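Side-chain contacts in terminase large subunit (PDB 5M1P), which cuts viral DNA with its RNase H-like nuclease domain and, as part of the packaging motor, drives the genome into empty capsids using ATP: residues E106-A109 and N113-P116; C64-N69 and V77-A82. All coordinates share one frame; numbering follows the deposited sequence.

Contact 1. Residues E106-A109 and N113-P116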
loop_
_atom_site.group_PDB
_atom_site.type_symbol
_atom_site.label_atom_id
_atom_site.label_comp_id
_atom_site.label_asym_id
_atom_site.label_seq_id
_atom_site.Cartn_x
_atom_site.Cartn_y
_atom_site.Cartn_z
ATOM N N GLU A 106 -6.500 -8.714 -16.865
ATOM C CA GLU A 106 -6.552 -9.807 -15.892
ATOM C C GLU A 106 -7.416 -9.473 -14.679
ATOM O O GLU A 106 -8.121 -10.334 -14.182
ATOM C CB GLU A 106 -5.144 -10.218 -15.435
ATOM C CG GLU A 106 -4.426 -11.124 -16.428
ATOM C CD GLU A 106 -2.907 -11.119 -16.307
ATOM O OE1 GLU A 106 -2.357 -10.735 -15.249
ATOM O OE2 GLU A 106 -2.248 -11.519 -17.292
ATOM N N LEU A 107 -7.371 -8.229 -14.210
ATOM C CA LEU A 107 -8.252 -7.795 -13.113
ATOM C C LEU A 107 -9.719 -7.998 -13.483
ATOM O O LEU A 107 -10.488 -8.494 -12.674
ATOM C CB LEU A 107 -7.999 -6.333 -12.718
ATOM C CG LEU A 107 -6.673 -6.024 -12.011
ATOM C CD1 LEU A 107 -6.464 -4.521 -11.944
ATOM C CD2 LEU A 107 -6.627 -6.631 -10.618
ATOM N N ASP A 108 -10.089 -7.625 -14.707
ATOM C CA ASP A 108 -11.457 -7.801 -15.192
ATOM C C ASP A 108 -11.763 -9.270 -15.505
ATOM O O ASP A 108 -12.776 -9.798 -15.038
ATOM C CB ASP A 108 -11.727 -6.898 -16.402
ATOM C CG ASP A 108 -11.681 -5.420 -16.049
ATOM O OD1 ASP A 108 -12.088 -5.057 -14.923
ATOM O OD2 ASP A 108 -11.219 -4.617 -16.893
ATOM N N ALA A 109 -10.873 -9.938 -16.237
ATOM C CA ALA A 109 -11.069 -11.345 -16.606
ATOM C C ALA A 109 -11.190 -12.281 -15.397
ATOM O O ALA A 109 -11.984 -13.226 -15.412
ATOM C CB ALA A 109 -9.968 -11.815 -17.544
ATOM N N ASN A 113 -12.610 -7.927 -7.341
ATOM C CA ASN A 113 -13.363 -6.822 -6.778
ATOM C C ASN A 113 -12.382 -5.661 -6.623
ATOM O O ASN A 113 -11.545 -5.706 -5.743
ATOM C CB ASN A 113 -13.933 -7.268 -5.430
ATOM C CG ASN A 113 -14.869 -6.262 -4.809
ATOM O OD1 ASN A 113 -15.339 -5.333 -5.458
ATOM N ND2 ASN A 113 -15.155 -6.459 -3.526
ATOM N N TYR A 114 -12.431 -4.670 -7.516
ATOM C CA TYR A 114 -11.479 -3.550 -7.454
ATOM C C TYR A 114 -12.058 -2.223 -7.904
ATOM O O TYR A 114 -13.033 -2.198 -8.673
ATOM C CB TYR A 114 -10.194 -3.845 -8.257
ATOM C CG TYR A 114 -10.329 -3.636 -9.742
ATOM C CD1 TYR A 114 -10.892 -4.617 -10.547
ATOM C CD2 TYR A 114 -9.891 -2.457 -10.350
ATOM C CE1 TYR A 114 -11.035 -4.439 -11.911
ATOM C CE2 TYR A 114 -10.026 -2.269 -11.716
ATOM C CZ TYR A 114 -10.590 -3.265 -12.487
ATOM O OH TYR A 114 -10.734 -3.087 -13.833
ATOM N N THR A 115 -11.437 -1.148 -7.406
ATOM C CA THR A 115 -11.679 0.226 -7.811
ATOM C C THR A 115 -10.331 0.792 -8.260
ATOM O O THR A 115 -9.346 0.693 -7.518
ATOM C CB THR A 115 -12.245 1.061 -6.652
ATOM O OG1 THR A 115 -13.516 0.527 -6.284
ATOM C CG2 THR A 115 -12.451 2.508 -7.058
ATOM N N PRO A 116 -10.265 1.361 -9.481
ATOM C CA PRO A 116 -9.004 1.960 -9.923
ATOM C C PRO A 116 -8.725 3.290 -9.220
ATOM O O PRO A 116 -9.631 4.130 -9.058
ATOM C CB PRO A 116 -9.220 2.173 -11.427
ATOM C CG PRO A 116 -10.695 2.311 -11.586
ATOM C CD PRO A 116 -11.335 1.509 -10.484
HETATM O O HOH W 1 -9.155 -3.214 -15.769
#
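The phenol of Tyr114 reaches back from its strand to the last turn of the preceding helix, where it is gripped by two neighbouring residues in different ways. The polar part lies at the hydroxyl. Tyr114 OH donates a short hydrogen bond to Asp108 OD1, at 2.6 Å. OD1 lies at the edge of the ring, close to its plane, and is approached on its syn side, 32° out of the plane of the carboxylate. With the ring and carboxylate planes 34° apart, the two groups meet partly twisted, while the side chains as a whole cross at about a right angle. A water closes the group: it donates to Asp108 OD2 at 2.7 Å and to Tyr114 OH at 2.5 Å, so the hydroxyl both gives and accepts a bond, and each carboxylate oxygen has a partner.

The apolar part is a CH-pi contact. Leu107 CB stands over one face of the ring, 4.1 Å from the Tyr114 centroid, and its closest ring atom is Tyr114 CE1 at 3.7 Å. Leu107 CD1 lies over the same ring. Tyr114 CG sits between the backbone N and the carbonyl carbon (chi1 80°), a rotation that carries the ring over to the helix.

Helix 101-109 and strand 114-116 close a beta-alpha-beta unit that starts with strand 91-94. Strand 114-116 pairs in parallel with 91-94 at one end of the large mixed sheet; Tyr114 also touches Val92, and Leu107 packs on Ile112 in the connecting loop.

Contact 2. Residues C64-N69 and V77-A82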
loop_
_atom_site.group_PDB
_atom_site.type_symbol
_atom_site.label_atom_id
_atom_site.label_comp_id
_atom_site.label_asym_id
_atom_site.label_seq_id
_atom_site.Cartn_x
_atom_site.Cartn_y
_atom_site.Cartn_z
ATOM N N CYS A 64 -3.031 -7.700 7.094
ATOM C CA CYS A 64 -2.114 -8.543 6.344
ATOM C C CYS A 64 -1.414 -7.670 5.317
ATOM O O CYS A 64 -2.045 -6.770 4.750
ATOM C CB CYS A 64 -2.910 -9.643 5.643
ATOM S SG CYS A 64 -1.886 -10.848 4.790
ATOM N N LEU A 65 -0.129 -7.909 5.102
ATOM C CA LEU A 65 0.607 -7.216 4.053
ATOM C C LEU A 65 1.411 -8.240 3.284
ATOM O O LEU A 65 2.168 -8.987 3.885
ATOM C CB LEU A 65 1.512 -6.155 4.675
ATOM C CG LEU A 65 2.246 -5.279 3.642
ATOM C CD1 LEU A 65 2.334 -3.851 4.155
ATOM C CD2 LEU A 65 3.621 -5.814 3.284
ATOM N N GLU A 66 1.232 -8.290 1.965
ATOM C CA GLU A 66 1.957 -9.226 1.117
ATOM C C GLU A 66 2.874 -8.429 0.222
ATOM O O GLU A 66 2.452 -7.428 -0.360
ATOM C CB GLU A 66 0.995 -10.081 0.287
ATOM C CG GLU A 66 1.705 -11.164 -0.512
ATOM C CD GLU A 66 0.795 -12.281 -0.978
ATOM O OE1 GLU A 66 -0.437 -12.137 -0.910
ATOM O OE2 GLU A 66 1.332 -13.331 -1.397
ATOM N N ARG A 67 4.126 -8.866 0.145
ATOM C CA ARG A 67 5.139 -8.154 -0.614
ATOM C C ARG A 67 6.060 -9.140 -1.305
ATOM O O ARG A 67 6.524 -10.101 -0.701
ATOM C CB ARG A 67 5.946 -7.262 0.324
ATOM C CG ARG A 67 7.106 -6.528 -0.340
ATOM C CD ARG A 67 7.539 -5.365 0.526
ATOM N NE ARG A 67 8.631 -4.542 -0.003
ATOM C CZ ARG A 67 9.936 -4.752 0.192
ATOM N NH1 ARG A 67 10.386 -5.820 0.857
ATOM N NH2 ARG A 67 10.808 -3.874 -0.293
ATOM N N MET A 68 6.325 -8.917 -2.581
ATOM C CA MET A 68 7.371 -9.688 -3.248
ATOM C C MET A 68 7.853 -8.917 -4.451
ATOM O O MET A 68 7.305 -7.884 -4.787
ATOM C CB MET A 68 6.887 -11.090 -3.637
ATOM C CG MET A 68 5.740 -11.125 -4.629
ATOM S SD MET A 68 4.180 -10.459 -4.026
ATOM C CE MET A 68 3.153 -10.855 -5.446
ATOM N N ASN A 69 8.918 -9.393 -5.065
ATOM C CA ASN A 69 9.308 -8.896 -6.371
ATOM C C ASN A 69 9.607 -10.070 -7.269
ATOM O O ASN A 69 9.851 -11.186 -6.820
ATOM C CB ASN A 69 10.462 -7.879 -6.308
ATOM C CG ASN A 69 11.831 -8.522 -6.174
ATOM O OD1 ASN A 69 11.986 -9.551 -5.515
ATOM N ND2 ASN A 69 12.841 -7.909 -6.800
ATOM N N VAL A 77 -1.863 -10.926 -9.779
ATOM C CA VAL A 77 -3.324 -10.883 -9.807
ATOM C C VAL A 77 -3.924 -12.069 -9.036
ATOM O O VAL A 77 -4.892 -11.896 -8.291
ATOM C CB VAL A 77 -3.872 -10.787 -11.249
ATOM C CG1 VAL A 77 -5.387 -10.920 -11.257
ATOM C CG2 VAL A 77 -3.470 -9.456 -11.876
ATOM N N ALA A 78 -3.355 -13.261 -9.190
ATOM C CA ALA A 78 -3.841 -14.436 -8.442
ATOM C C ALA A 78 -3.657 -14.258 -6.934
ATOM O O ALA A 78 -4.523 -14.664 -6.152
ATOM C CB ALA A 78 -3.131 -15.707 -8.900
ATOM N N ARG A 79 -2.547 -13.651 -6.527
ATOM C CA ARG A 79 -2.279 -13.440 -5.096
ATOM C C ARG A 79 -3.254 -12.408 -4.541
ATOM O O ARG A 79 -3.780 -12.554 -3.422
ATOM C CB ARG A 79 -0.825 -13.010 -4.857
ATOM C CG ARG A 79 0.223 -14.053 -5.225
ATOM C CD ARG A 79 0.223 -15.311 -4.380
ATOM N NE ARG A 79 1.333 -16.199 -4.751
ATOM C CZ ARG A 79 1.383 -17.522 -4.546
ATOM N NH1 ARG A 79 2.462 -18.200 -4.936
ATOM N NH2 ARG A 79 0.372 -18.187 -3.979
ATOM N N LEU A 80 -3.534 -11.385 -5.331
ATOM C CA LEU A 80 -4.536 -10.391 -4.975
ATOM C C LEU A 80 -5.934 -11.012 -4.838
ATOM O O LEU A 80 -6.663 -10.718 -3.888
ATOM C CB LEU A 80 -4.529 -9.308 -6.045
ATOM C CG LEU A 80 -5.085 -7.930 -5.796
ATOM C CD1 LEU A 80 -4.626 -7.340 -4.473
ATOM C CD2 LEU A 80 -4.599 -7.068 -6.954
ATOM N N LYS A 81 -6.291 -11.882 -5.783
ATOM C CA LYS A 81 -7.554 -12.629 -5.717
ATOM C C LYS A 81 -7.667 -13.424 -4.415
ATOM O O LYS A 81 -8.703 -13.396 -3.724
ATOM C CB LYS A 81 -7.673 -13.580 -6.906
ATOM C CG LYS A 81 -8.961 -14.378 -6.968
ATOM C CD LYS A 81 -9.015 -15.160 -8.271
ATOM C CE LYS A 81 -10.380 -15.786 -8.460
ATOM N NZ LYS A 81 -10.483 -17.029 -7.675
ATOM N N ALA A 82 -6.609 -14.151 -4.091
ATOM C CA ALA A 82 -6.609 -14.963 -2.879
ATOM C C ALA A 82 -6.752 -14.106 -1.623
ATOM O O ALA A 82 -7.554 -14.430 -0.754
ATOM C CB ALA A 82 -5.375 -15.846 -2.807
HETATM O O HOH W 2 -2.196 -13.980 -1.662
#
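Arg79 leaves helix 73-86 toward strand 61-69, and its aliphatic part, rather than its charge, makes the contact with Glu66. Arg79 CB comes first, 4.1 Å from Glu66 OE1. Arg79 CG is near Glu66 OE2 and also meets the end of Met68, whose CE is 4.3 Å from Arg79 CG. The chain bends here (chi2 -66°), and Arg79 CD makes the closest approach of the pair, 3.7 Å from Glu66 OE2. Beyond it, Arg79 NE is 4.4 Å from Glu66 OE2. That oxygen lies well out of the guanidinium plane and no N-H is aimed at it, so any attraction between the opposite charges is probably weak, and no salt bridge forms; NE also has a weak, long ion pair with Asp75.

The helix lies against one face of the central mixed sheet of the RNase H-like fold, directly following strand 61-69 in the chain. Glu66 and Met68, two apart on that strand, both face it. Glu66 holds its CG anti to the backbone N (chi1 -174°) and extends onward, which takes its buried carboxylate across to the helix. There a water donates to Glu66 OE1 at 2.7 Å and to Arg79 O at 2.8 Å, linking the carboxylate to the helix backbone. The polar partner of Glu66 OE2 is Thr24 OG1, through a hydrogen bond, while Arg25 makes only a long, weak ion pair with Glu66 OE1.

In the fold
Both contacts set a helix against the same mixed sheet, contact 1 at its edge strand 114-116 and contact 2 at the more interior strand 61-69. Each combines buried and exposed residues, but contact 1 is the more peripheral, about 17 Å from the chain centre to its own centre against 11 Å. Its acid is exposed and bonded directly to a phenol; in contact 2 the acid is buried, and a water carries its link to the helix. The two helices themselves meet, Leu107 packing on Leu80 and Glu106 on Val77. Neither contact touches the metal site: the bound calcium is about 10 Å from the Met68 side chain and about 13 Å from that of Leu107.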